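Long-range contacts in glutamate racemase (Bacillus anthracis, PDB 2DWU), which belongs to the aspartate/glutamate/hydantoin racemase family, alpha/beta enzymes, and holds D-glutamic acid in a pocket: residues Glu60-Phe64 and Val265-Val269; Ala72-Asn78 and Ile94-Ile100. All coordinates share one frame; numbering follows the deposited sequence.

Contact 1 (Glu60-Phe64 and Val265-Val269). With K (potassium ion), chain G.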
loop_
_atom_site.group_PDB
_atom_site.type_symbol
_atom_site.label_atom_id
_atom_site.label_comp_id
_atom_site.label_asym_id
_atom_site.label_seq_id
_atom_site.Cartn_x
_atom_site.Cartn_y
_atom_site.Cartn_z
ATOM N N GLU B 60 -0.394 29.139 -3.031
ATOM C CA GLU B 60 -1.323 30.019 -2.321
ATOM C C GLU B 60 -2.155 29.158 -1.350
ATOM O O GLU B 60 -2.438 29.573 -0.238
ATOM C CB GLU B 60 -2.267 30.739 -3.294
ATOM C CG GLU B 60 -1.559 31.704 -4.216
ATOM C CD GLU B 60 -2.510 32.609 -4.970
ATOM O OE1 GLU B 60 -3.729 32.310 -5.033
ATOM O OE2 GLU B 60 -2.034 33.636 -5.515
ATOM N N MET B 61 -2.546 27.955 -1.762
ATOM C CA MET B 61 -3.307 27.096 -0.858
ATOM C C MET B 61 -2.424 26.620 0.291
ATOM O O MET B 61 -2.899 26.462 1.413
ATOM C CB MET B 61 -3.900 25.872 -1.593
ATOM C CG MET B 61 -5.105 26.217 -2.449
ATOM S SD MET B 61 -5.962 24.796 -3.111
ATOM C CE MET B 61 -4.914 24.358 -4.537
ATOM N N VAL B 62 -1.147 26.374 0.015
ATOM C CA VAL B 62 -0.243 25.929 1.081
ATOM C C VAL B 62 -0.103 27.042 2.128
ATOM O O VAL B 62 -0.053 26.763 3.325
ATOM C CB VAL B 62 1.152 25.549 0.532
ATOM C CG1 VAL B 62 2.148 25.324 1.690
ATOM C CG2 VAL B 62 1.038 24.275 -0.303
ATOM N N GLU B 63 -0.059 28.294 1.678
ATOM C CA GLU B 63 0.053 29.418 2.605
ATOM C C GLU B 63 -1.155 29.455 3.518
ATOM O O GLU B 63 -1.034 29.779 4.704
ATOM C CB GLU B 63 0.177 30.752 1.852
ATOM C CG GLU B 63 1.577 31.000 1.323
ATOM C CD GLU B 63 2.640 30.852 2.407
ATOM O OE1 GLU B 63 2.598 31.629 3.388
ATOM O OE2 GLU B 63 3.509 29.957 2.283
ATOM N N PHE B 64 -2.325 29.127 2.972
ATOM C CA PHE B 64 -3.533 29.086 3.767
ATOM C C PHE B 64 -3.441 27.964 4.798
ATOM O O PHE B 64 -3.752 28.157 5.981
ATOM C CB PHE B 64 -4.762 28.841 2.882
ATOM C CG PHE B 64 -6.008 28.528 3.667
ATOM C CD1 PHE B 64 -6.687 29.525 4.354
ATOM C CD2 PHE B 64 -6.465 27.215 3.770
ATOM C CE1 PHE B 64 -7.807 29.222 5.138
ATOM C CE2 PHE B 64 -7.579 26.902 4.547
ATOM C CZ PHE B 64 -8.252 27.911 5.236
ATOM N N VAL B 265 -13.036 30.994 1.859
ATOM C CA VAL B 265 -11.685 31.488 2.035
ATOM C C VAL B 265 -11.308 32.259 0.786
ATOM O O VAL B 265 -11.786 31.932 -0.299
ATOM C CB VAL B 265 -10.673 30.325 2.222
ATOM C CG1 VAL B 265 -10.911 29.253 1.171
ATOM C CG2 VAL B 265 -9.247 30.841 2.097
ATOM N N ASP B 266 -10.485 33.291 0.950
ATOM C CA ASP B 266 -9.997 34.089 -0.169
ATOM C C ASP B 266 -8.505 33.861 -0.329
ATOM O O ASP B 266 -7.749 33.945 0.646
ATOM C CB ASP B 266 -10.202 35.594 0.071
ATOM C CG ASP B 266 -11.614 36.048 -0.186
ATOM O OD1 ASP B 266 -11.913 37.230 0.081
ATOM O OD2 ASP B 266 -12.436 35.249 -0.658
ATOM N N LEU B 267 -8.076 33.583 -1.553
ATOM C CA LEU B 267 -6.655 33.407 -1.827
ATOM C C LEU B 267 -6.288 34.535 -2.773
ATOM O O LEU B 267 -7.104 34.928 -3.602
ATOM C CB LEU B 267 -6.381 32.060 -2.503
ATOM C CG LEU B 267 -6.797 30.831 -1.693
ATOM C CD1 LEU B 267 -6.528 29.574 -2.518
ATOM C CD2 LEU B 267 -6.042 30.793 -0.371
ATOM N N PRO B 268 -5.075 35.101 -2.639
ATOM C CA PRO B 268 -4.037 34.760 -1.665
ATOM C C PRO B 268 -4.406 35.260 -0.274
ATOM O O PRO B 268 -5.132 36.248 -0.133
ATOM C CB PRO B 268 -2.793 35.451 -2.231
ATOM C CG PRO B 268 -3.364 36.651 -2.915
ATOM C CD PRO B 268 -4.574 36.089 -3.615
ATOM N N VAL B 269 -3.902 34.573 0.747
ATOM C CA VAL B 269 -4.171 34.922 2.139
ATOM C C VAL B 269 -3.658 36.307 2.514
ATOM O O VAL B 269 -2.642 36.764 1.992
ATOM C CB VAL B 269 -3.529 33.893 3.108
ATOM C CG1 VAL B 269 -3.669 34.364 4.550
ATOM C CG2 VAL B 269 -4.202 32.538 2.938
HETATM K K K G . -12.727 33.345 -2.732
HETATM O O HOH W 1 -2.228 32.396 -0.069
HETATM O O HOH W 2 -9.916 33.101 -3.592
HETATM O O HOH W 3 -11.010 35.386 -4.618
#
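With chi1 at 169°, Phe64 swings its ring off the helix toward the loop, where Val265 meets it from the opposite direction. Val265 has chi1 at 47°, which squeezes CG1 between N and C of its own backbone and sends CG2 to the aromatic ring, 3.7 Å from Phe64 CD1. That methyl approaches obliquely, whereas Val269 CG2 sits at the ring edge, near its plane, and also packs on the helix backbone 3.6 Å from Phe64 CA. Leu267 splits its two methyls between the helix residues: CD2 reaches Phe64 CB, and CD1 lies 3.6 Å from Met61 CG. Glu60 runs extended alongside Pro268, its OE2 3.8 Å from Pro268 CB. The carboxylate lies in van der Waals contact with the proline ring; its salt bridge, through OE1, is with Arg43.

The join is thus between the C-terminal half of helix 51-65 and the loop that follows strand 262-264, the outermost strand, within this chain, of one side of the six-stranded parallel sheet. A cis peptide before Pro268 turns this loop, and a water ties it to the helix. Water 1 donates to Glu60 O (2.8 Å) and accepts from Val269 N (2.9 Å), while Glu60 O also takes the helical bond from Phe64 N, so this carbonyl has two donors.

On its other flank the loop holds a potassium ion. Val265 O and Asp266 OD2, the latter at 2.8 Å from the potassium, bind it together with Thr242 O, water 2 and a more distant water 3. Water 2 in turn accepts from Leu267 N at 2.8 Å, which links the ion to the residue whose side chain packs on the helix. Beyond the contact, the ring of Phe64 meets Phe240 edge-to-face, and Met61 packs on Ile38 and Leu13 of neighbouring strands.

Contact 2 (Ala72-Asn78 and Ile94-Ile100). With DGL (D-glutamic acid), chain H.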
loop_
_atom_site.group_PDB
_atom_site.type_symbol
_atom_site.label_atom_id
_atom_site.label_comp_id
_atom_site.label_asym_id
_atom_site.label_seq_id
_atom_site.Cartn_x
_atom_site.Cartn_y
_atom_site.Cartn_z
ATOM N N ALA B 72 1.394 16.875 8.100
ATOM C CA ALA B 72 1.662 16.373 6.751
ATOM C C ALA B 72 0.733 17.083 5.773
ATOM O O ALA B 72 -0.292 17.617 6.175
ATOM C CB ALA B 72 1.414 14.849 6.690
ATOM N N LEU B 73 1.099 17.074 4.489
ATOM C CA LEU B 73 0.309 17.702 3.443
ATOM C C LEU B 73 0.010 16.663 2.363
ATOM O O LEU B 73 0.910 15.952 1.915
ATOM C CB LEU B 73 1.099 18.866 2.805
ATOM C CG LEU B 73 0.420 19.476 1.562
ATOM C CD1 LEU B 73 -0.941 20.095 1.942
ATOM C CD2 LEU B 73 1.356 20.520 0.973
ATOM N N VAL B 74 -1.257 16.575 1.966
ATOM C CA VAL B 74 -1.652 15.673 0.869
ATOM C C VAL B 74 -2.120 16.548 -0.300
ATOM O O VAL B 74 -2.998 17.420 -0.145
ATOM C CB VAL B 74 -2.810 14.747 1.276
ATOM C CG1 VAL B 74 -3.296 13.929 0.051
ATOM C CG2 VAL B 74 -2.337 13.792 2.382
ATOM N N VAL B 75 -1.505 16.328 -1.463
ATOM C CA VAL B 75 -1.890 17.037 -2.689
ATOM C C VAL B 75 -2.853 16.035 -3.301
ATOM O O VAL B 75 -2.473 15.060 -3.930
ATOM C CB VAL B 75 -0.678 17.272 -3.624
ATOM C CG1 VAL B 75 -1.140 18.013 -4.907
ATOM C CG2 VAL B 75 0.328 18.120 -2.909
ATOM N N ALA B 76 -4.126 16.278 -3.054
ATOM C CA ALA B 76 -5.168 15.374 -3.510
ATOM C C ALA B 76 -5.460 15.439 -5.007
ATOM O O ALA B 76 -6.022 14.489 -5.591
ATOM C CB ALA B 76 -6.454 15.662 -2.714
ATOM N N CYS B 77 -5.105 16.561 -5.613
ATOM C CA CYS B 77 -5.348 16.807 -7.037
ATOM C C CYS B 77 -4.209 16.237 -7.882
ATOM O O CYS B 77 -3.063 16.604 -7.670
ATOM C CB CYS B 77 -5.439 18.323 -7.241
ATOM S SG CYS B 77 -5.692 18.847 -8.937
ATOM N N ASN B 78 -4.535 15.348 -8.829
ATOM C CA ASN B 78 -3.497 14.760 -9.672
ATOM C C ASN B 78 -2.835 15.823 -10.544
ATOM O O ASN B 78 -1.629 15.749 -10.783
ATOM C CB ASN B 78 -4.089 13.639 -10.559
ATOM C CG ASN B 78 -4.660 12.486 -9.733
ATOM O OD1 ASN B 78 -4.067 11.364 -9.643
ATOM N ND2 ASN B 78 -5.803 12.714 -9.151
ATOM N N ILE B 94 7.687 19.188 6.367
ATOM C CA ILE B 94 6.760 18.121 6.736
ATOM C C ILE B 94 6.605 17.182 5.533
ATOM O O ILE B 94 6.959 17.551 4.401
ATOM C CB ILE B 94 5.358 18.681 7.109
ATOM C CG1 ILE B 94 4.808 19.508 5.946
ATOM C CG2 ILE B 94 5.448 19.497 8.410
ATOM C CD1 ILE B 94 3.347 19.910 6.092
ATOM N N PRO B 95 6.111 15.955 5.767
ATOM C CA PRO B 95 5.922 15.003 4.664
ATOM C C PRO B 95 4.845 15.536 3.715
ATOM O O PRO B 95 3.787 15.987 4.163
ATOM C CB PRO B 95 5.418 13.744 5.357
ATOM C CG PRO B 95 5.989 13.841 6.736
ATOM C CD PRO B 95 5.873 15.309 7.067
ATOM N N VAL B 96 5.105 15.456 2.418
ATOM C CA VAL B 96 4.146 15.886 1.414
ATOM C C VAL B 96 3.855 14.639 0.578
ATOM O O VAL B 96 4.766 14.056 -0.030
ATOM C CB VAL B 96 4.692 17.013 0.486
ATOM C CG1 VAL B 96 3.594 17.395 -0.515
ATOM C CG2 VAL B 96 5.074 18.257 1.300
ATOM N N ILE B 97 2.601 14.211 0.575
ATOM C CA ILE B 97 2.195 13.003 -0.150
ATOM C C ILE B 97 1.296 13.413 -1.314
ATOM O O ILE B 97 0.259 14.062 -1.110
ATOM C CB ILE B 97 1.386 12.040 0.775
ATOM C CG1 ILE B 97 2.294 11.365 1.828
ATOM C CG2 ILE B 97 0.786 10.915 -0.050
ATOM C CD1 ILE B 97 2.841 12.279 2.914
ATOM N N GLY B 98 1.692 13.041 -2.525
ATOM C CA GLY B 98 0.914 13.346 -3.715
ATOM C C GLY B 98 0.102 12.113 -4.078
ATOM O O GLY B 98 0.349 11.007 -3.564
ATOM N N VAL B 99 -0.833 12.285 -4.998
ATOM C CA VAL B 99 -1.709 11.175 -5.384
ATOM C C VAL B 99 -1.197 10.330 -6.546
ATOM O O VAL B 99 -1.759 9.266 -6.828
ATOM C CB VAL B 99 -3.143 11.668 -5.742
ATOM C CG1 VAL B 99 -3.897 12.014 -4.467
ATOM C CG2 VAL B 99 -3.110 12.906 -6.647
ATOM N N ILE B 100 -0.130 10.784 -7.190
ATOM C CA ILE B 100 0.413 10.063 -8.356
ATOM C C ILE B 100 1.269 8.844 -7.999
ATOM O O ILE B 100 0.969 7.740 -8.460
ATOM C CB ILE B 100 1.203 11.045 -9.260
ATOM C CG1 ILE B 100 0.226 12.086 -9.822
ATOM C CG2 ILE B 100 1.965 10.284 -10.395
ATOM C CD1 ILE B 100 0.865 13.126 -10.712
HETATM N N DGL H . -8.756 17.569 -9.291
HETATM C CA DGL H . -8.318 17.492 -10.720
HETATM C C DGL H . -7.405 16.332 -10.914
HETATM O O DGL H . -6.680 16.230 -11.896
HETATM C CB DGL H . -9.549 17.350 -11.643
HETATM C CG DGL H . -10.195 18.749 -11.778
HETATM C CD DGL H . -9.358 19.795 -12.393
HETATM O OE1 DGL H . -9.063 19.820 -13.589
HETATM O OE2 DGL H . -8.913 20.722 -11.577
HETATM O OXT DGL H . -7.396 15.422 -9.980
#
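Oxygen OXT of D-glutamic acid is gripped twice by Asn78, the residue whose amide rests against Val99 across the contact. The backbone N of Asn78 donates to OXT over 3.1 Å and its side-chain ND2 does so over 3.2 Å, the second bond being the straighter at 165°. The Val99 and Asn78 side chains cross at about a right angle, with Val99 CG2 3.5 Å from Asn78 CG. On the other end of the amide, OD1 accepts a hydrogen bond from Ser211 OG and a weak one from Tyr130 OH, so both ends of the group are tied and its rotation is fixed. Chi1 of -62° sets CG beside the backbone N, which lets both donors of Asn78 converge on the same oxygen. Next to it, Cys77 SG lies 3.3 Å from the amino N of the ligand, and the Cys77 side chain N-caps the helix that starts at Asn78.

Behind this pocket wall strands 72-75 and 96-98 run parallel, their directions 18° apart. Leu73 N donates to Pro95 O (2.9 Å), Ile97 N to Leu73 O (2.8 Å) and Val75 N to Ile97 O (2.9 Å), so strand 72-75 zips onto strand 96-98 by three bonds. Leu73, Val75 and Val96 share one face of the sheet, with Leu73 CD2 beside Val96 CG1 at 4.1 Å; Val74 and Ile97 share the other.

The pair belongs to a beta-alpha-beta crossover whose helix 78-91 packs on Val75 and Val96. Helix 20-29 touches Val74 and helix 211-226 touches Ile97 on the reverse face, while strand 9-14 hydrogen-bonds the remaining edge of strand 70-75, leaving 96-98 as the outermost strand of the sheet within the chain.

Overall arrangement
The two contacts lie about 17 Å apart between centres. Contact 2 lies within the six-stranded parallel sheet, while contact 1 joins a helix packed on that sheet to a loop leaving it. Strand 96-98 of contact 2 forms one edge; the loop of contact 1 leaves strand 262-264 at the opposite edge. Helix 51-65 is followed by strand 70-75, and both segments of contact 2 fall between the two of contact 1, nested inside the loop it closes. They also touch: Val62 CG2 packs 4.0 Å from Leu73 CD2. Contact 1 brings the potassium-binding loop near the C-terminal end back against an early helix, while contact 2, deeply buried, builds part of the D-glutamic acid pocket.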